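Side-chain contacts in putative isomerase (Streptomyces coelicolor A3, PDB 2OQH), which is a putative isomerase of the enolase superfamily, possibly acting as a glucarate dehydratase that removes water from D-glucarate: residues A[299-302]-A[303-307]; A[314-317]-A[318-321]. All blocks are in the same frame, centred on the assembly; numbering follows the deposited sequence.

Following the chain from its N terminus, the loop after strand 293-296 runs into interaction 1, where residues 299-302 lead into the first turn of helix 303-315. Further on the same helix gives out, and in interaction 2 a beta turn bends the chain at 316-319 on its way to strand 323-324. The two contacts come in series, neither enclosing nor crossing the other, with centres about 18 Å apart and no touch between them. Together they frame one helix of the barrel domain: interaction 1 ties its start to the antiparallel sheet of the N-terminal domain, and interaction 2 ties its end to helix 277-289 and strand 293-296.

Interaction 1. Residues A[299-302]-A[303-307]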
ATOM      1  N   GLY A 299       2.707  -2.801   0.329  1.00 25.61           N
ATOM      2  CA  GLY A 299       4.023  -3.291   0.696  1.00 25.08           C
ATOM      3  C   GLY A 299       3.925  -4.648   1.371  1.00 24.99           C
ATOM      4  O   GLY A 299       4.693  -4.939   2.287  1.00 25.20           O
ATOM      5  N   GLY A 300       2.975  -5.472   0.926  1.00 23.87           N
ATOM      6  CA  GLY A 300       2.789  -6.800   1.497  1.00 23.72           C
ATOM      7  C   GLY A 300       1.833  -6.890   2.682  1.00 23.21           C
ATOM      8  O   GLY A 300       1.905  -7.833   3.476  1.00 23.79           O
ATOM      9  N   GLU A 301       0.927  -5.929   2.811  1.00 21.62           N
ATOM     10  CA  GLU A 301      -0.019  -5.935   3.918  1.00 21.28           C
ATOM     11  C   GLU A 301      -0.838  -7.213   3.994  1.00 20.73           C
ATOM     12  O   GLU A 301      -1.258  -7.747   2.970  1.00 20.77           O
ATOM     13  CB  GLU A 301      -1.007  -4.771   3.806  1.00 19.90           C
ATOM     14  CG  GLU A 301      -0.400  -3.396   3.912  1.00 24.20           C
ATOM     15  CD  GLU A 301       0.408  -3.041   2.694  1.00 25.77           C
ATOM     16  OE1 GLU A 301      -0.080  -3.299   1.575  1.00 27.56           O
ATOM     17  OE2 GLU A 301       1.519  -2.497   2.856  1.00 27.66           O
ATOM     18  N   LEU A 302      -1.064  -7.693   5.214  1.00 21.09           N
ATOM     19  CA  LEU A 302      -1.897  -8.877   5.420  1.00 21.93           C
ATOM     20  C   LEU A 302      -3.250  -8.360   5.926  1.00 21.72           C
ATOM     21  O   LEU A 302      -3.606  -7.206   5.678  1.00 22.46           O
ATOM     22  CB  LEU A 302      -1.254  -9.839   6.430  1.00 23.32           C
ATOM     23  CG  LEU A 302       0.070 -10.481   5.975  1.00 25.78           C
ATOM     24  CD1 LEU A 302       0.644 -11.316   7.111  1.00 27.83           C
ATOM     25  CD2 LEU A 302      -0.144 -11.337   4.725  1.00 26.69           C
ATOM     26  N   GLY A 303      -3.996  -9.196   6.638  1.00 21.20           N
ATOM     27  CA  GLY A 303      -5.312  -8.804   7.117  1.00 20.52           C
ATOM     28  C   GLY A 303      -5.482  -7.531   7.934  1.00 20.44           C
ATOM     29  O   GLY A 303      -6.322  -6.685   7.613  1.00 20.84           O
ATOM     30  N   ILE A 304      -4.717  -7.394   9.007  1.00 19.45           N
ATOM     31  CA  ILE A 304      -4.838  -6.205   9.843  1.00 18.99           C
ATOM     32  C   ILE A 304      -4.482  -4.940   9.052  1.00 17.07           C
ATOM     33  O   ILE A 304      -5.255  -3.984   9.022  1.00 16.80           O
ATOM     34  CB  ILE A 304      -3.938  -6.316  11.091  1.00 19.01           C
ATOM     35  CG1 ILE A 304      -4.360  -7.535  11.922  1.00 21.09           C
ATOM     36  CG2 ILE A 304      -4.050  -5.048  11.938  1.00 18.70           C
ATOM     37  CD1 ILE A 304      -3.451  -7.811  13.113  1.00 22.38           C
ATOM     38  N   ALA A 305      -3.327  -4.956   8.395  1.00 16.16           N
ATOM     39  CA  ALA A 305      -2.876  -3.811   7.610  1.00 16.64           C
ATOM     40  C   ALA A 305      -3.870  -3.470   6.500  1.00 17.02           C
ATOM     41  O   ALA A 305      -4.231  -2.301   6.316  1.00 18.05           O
ATOM     42  CB  ALA A 305      -1.503  -4.091   7.022  1.00 14.44           C
ATOM     43  N   THR A 306      -4.309  -4.488   5.765  1.00 15.86           N
ATOM     44  CA  THR A 306      -5.265  -4.281   4.688  1.00 16.91           C
ATOM     45  C   THR A 306      -6.558  -3.675   5.230  1.00 17.20           C
ATOM     46  O   THR A 306      -7.177  -2.835   4.583  1.00 17.90           O
ATOM     47  CB  THR A 306      -5.604  -5.604   3.967  1.00 17.29           C
ATOM     48  OG1 THR A 306      -4.427  -6.120   3.338  1.00 18.22           O
ATOM     49  CG2 THR A 306      -6.673  -5.378   2.910  1.00 18.62           C
ATOM     50  N   ALA A 307      -6.960  -4.107   6.422  1.00 17.28           N
ATOM     51  CA  ALA A 307      -8.174  -3.597   7.052  1.00 17.19           C
ATOM     52  C   ALA A 307      -8.062  -2.083   7.277  1.00 16.36           C
ATOM     53  O   ALA A 307      -9.014  -1.337   7.044  1.00 17.18           O
ATOM     54  CB  ALA A 307      -8.412  -4.315   8.383  1.00 17.22           C
TER
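The start of helix 303-315, which follows barrel strand 293-296, is fastened by Thr306 reaching back to Leu302 at the N-cap position. Two donors of Thr306 grip one acceptor: its backbone N gives a hydrogen bond of 2.8 Å to Leu302 O, nearly in line with the C=O, while OG1 donates to Leu302 O at 2.7 Å from above the carbonyl plane, 47° out of it. OG1 sits beside the backbone N (chi1 -64°), and this brings both donors to the same oxygen. An alanine here has no OG1, so Leu302 O would keep a single donor in this turn and the helix start would probably be less firmly fixed. The helix belongs to the TIM-barrel domain of the enolase superfamily, and its start faces the N-terminal domain, whose Glu49 accepts hydrogen bonds from the backbone N of Leu302 and of Ala305. Just before Leu302, Glu301 packs its aliphatic part on the helix: its CB lies 3.3 Å from Ala305 CB, and the small methyl suits so close an approach. The chain of Glu301 then bends at chi2 (71°), turning the carboxylate back along its own loop, where OE2 accepts from Gly299 N at 2.8 Å on its syn side and OE1 is hydrogen-bonded to the hydroxyl of Ser298. Between Gly299 and Glu301, Gly300 has backbone angles that would jam a CB against the preceding carbonyl, which suits glycine.

Interaction 2. Residues A[314-317]-A[318-321]; sequences SSTP and VLSR
Val318 meets Thr316 side by side, the two pointing the same way, with Val318 CG1 3.8 Å from Thr316 CG2. Val318 CG1 is placed by chi1 73°, which sets it between the backbone N and the carbonyl carbon of its own residue. Val318 is also the third residue of a type I beta turn running from Thr316 to Leu319; Pro317 precedes it, its ring-restricted phi of -47° fitting the second position. Leu319 closes the turn: its backbone N donates to Thr316 O at 3.1 Å, arriving above the carbonyl plane. Its side chain passes obliquely over the threonine, CD1 lying 3.8 Å from Thr316 CB and also touching CG2, so the branched threonine offers carbon to both hydrophobic neighbours. Leu319 is in addition the centre of an inverse gamma turn, in which Ser320 N makes a weak bond to Val318 O. Ser320, small and polar, suits its solvent-exposed place; its CB lies 3.9 Å from Pro317 O. These turns form the barrel-domain loop from the end of helix 303-315 to strand 323-324, which pairs in parallel with strand 127-134. Thr316 OG1 is hydrogen-bonded to Val312 O and Lys281 NZ, and Arg125 donates to the carbonyl oxygens of Thr316 and Pro317. Val318 rests on Ala284 and Glu288 of helix 277-289, while Leu319 touches Met294 of strand 293-296 and Val312 and Val313 of helix 303-315.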
ATOM      1  N   SER A 314     -12.427   3.531   1.926  1.00 15.15           N
ATOM      2  CA  SER A 314     -13.866   3.628   2.129  1.00 16.18           C
ATOM      3  C   SER A 314     -14.349   5.039   2.471  1.00 16.73           C
ATOM      4  O   SER A 314     -15.415   5.461   2.025  1.00 17.66           O
ATOM      5  CB  SER A 314     -14.285   2.652   3.240  1.00 17.39           C
ATOM      6  OG  SER A 314     -15.680   2.710   3.490  1.00 19.54           O
ATOM      7  N   SER A 315     -13.564   5.770   3.255  1.00 15.72           N
ATOM      8  CA  SER A 315     -13.949   7.121   3.663  1.00 16.47           C
ATOM      9  C   SER A 315     -13.314   8.240   2.838  1.00 16.59           C
ATOM     10  O   SER A 315     -13.518   9.422   3.126  1.00 17.10           O
ATOM     11  CB  SER A 315     -13.577   7.333   5.132  1.00 16.29           C
ATOM     12  OG  SER A 315     -12.175   7.218   5.321  1.00 16.88           O
ATOM     13  N   THR A 316     -12.569   7.879   1.801  1.00 16.88           N
ATOM     14  CA  THR A 316     -11.866   8.885   1.008  1.00 16.18           C
ATOM     15  C   THR A 316     -12.272   8.962  -0.466  1.00 16.05           C
ATOM     16  O   THR A 316     -11.903   8.107  -1.272  1.00 16.14           O
ATOM     17  CB  THR A 316     -10.346   8.645   1.120  1.00 16.62           C
ATOM     18  OG1 THR A 316      -9.987   8.528   2.508  1.00 14.31           O
ATOM     19  CG2 THR A 316      -9.567   9.797   0.498  1.00 18.49           C
ATOM     20  N   PRO A 317     -13.025  10.013  -0.837  1.00 16.02           N
ATOM     21  CA  PRO A 317     -13.484  10.206  -2.214  1.00 14.35           C
ATOM     22  C   PRO A 317     -12.445  10.031  -3.331  1.00 14.10           C
ATOM     23  O   PRO A 317     -12.679   9.290  -4.277  1.00 14.92           O
ATOM     24  CB  PRO A 317     -14.072  11.615  -2.177  1.00 14.39           C
ATOM     25  CG  PRO A 317     -14.691  11.665  -0.823  1.00 13.93           C
ATOM     26  CD  PRO A 317     -13.590  11.053   0.045  1.00 14.47           C
ATOM     27  N   VAL A 318     -11.302  10.698  -3.223  1.00 12.92           N
ATOM     28  CA  VAL A 318     -10.284  10.612  -4.269  1.00 11.96           C
ATOM     29  C   VAL A 318      -9.696   9.210  -4.528  1.00 12.76           C
ATOM     30  O   VAL A 318      -9.133   8.957  -5.597  1.00 13.14           O
ATOM     31  CB  VAL A 318      -9.132  11.616  -3.994  1.00 11.63           C
ATOM     32  CG1 VAL A 318      -8.276  11.136  -2.831  1.00 12.86           C
ATOM     33  CG2 VAL A 318      -8.303  11.807  -5.245  1.00 12.90           C
ATOM     34  N   LEU A 319      -9.820   8.300  -3.571  1.00 11.53           N
ATOM     35  CA  LEU A 319      -9.302   6.949  -3.769  1.00 12.50           C
ATOM     36  C   LEU A 319     -10.346   6.111  -4.512  1.00 13.83           C
ATOM     37  O   LEU A 319     -10.865   5.121  -3.992  1.00 14.59           O
ATOM     38  CB  LEU A 319      -8.954   6.324  -2.418  1.00 12.33           C
ATOM     39  CG  LEU A 319      -7.699   6.940  -1.786  1.00 12.00           C
ATOM     40  CD1 LEU A 319      -7.554   6.509  -0.339  1.00 13.08           C
ATOM     41  CD2 LEU A 319      -6.486   6.529  -2.596  1.00 10.16           C
ATOM     42  N   SER A 320     -10.630   6.517  -5.744  1.00 12.48           N
ATOM     43  CA  SER A 320     -11.629   5.865  -6.577  1.00 13.57           C
ATOM     44  C   SER A 320     -11.083   4.850  -7.574  1.00 13.67           C
ATOM     45  O   SER A 320     -11.821   4.359  -8.429  1.00 13.66           O
ATOM     46  CB  SER A 320     -12.396   6.925  -7.351  1.00 13.38           C
ATOM     47  OG  SER A 320     -11.505   7.660  -8.175  1.00 16.38           O
ATOM     48  N   ARG A 321      -9.803   4.532  -7.467  1.00 13.90           N
ATOM     49  CA  ARG A 321      -9.171   3.598  -8.392  1.00 14.99           C
ATOM     50  C   ARG A 321      -9.002   2.218  -7.780  1.00 15.06           C
ATOM     51  O   ARG A 321      -9.180   2.037  -6.577  1.00 14.39           O
ATOM     52  CB  ARG A 321      -7.792   4.128  -8.787  1.00 16.35           C
ATOM     53  CG  ARG A 321      -7.814   5.489  -9.470  1.00 14.63           C
ATOM     54  CD  ARG A 321      -6.478   6.200  -9.290  1.00 17.09           C
ATOM     55  NE  ARG A 321      -6.441   7.506  -9.953  1.00 15.12           N
ATOM     56  CZ  ARG A 321      -5.942   7.723 -11.167  1.00 15.37           C
ATOM     57  NH1 ARG A 321      -5.430   6.715 -11.865  1.00 14.24           N
ATOM     58  NH2 ARG A 321      -5.947   8.950 -11.678  1.00 12.80           N
TER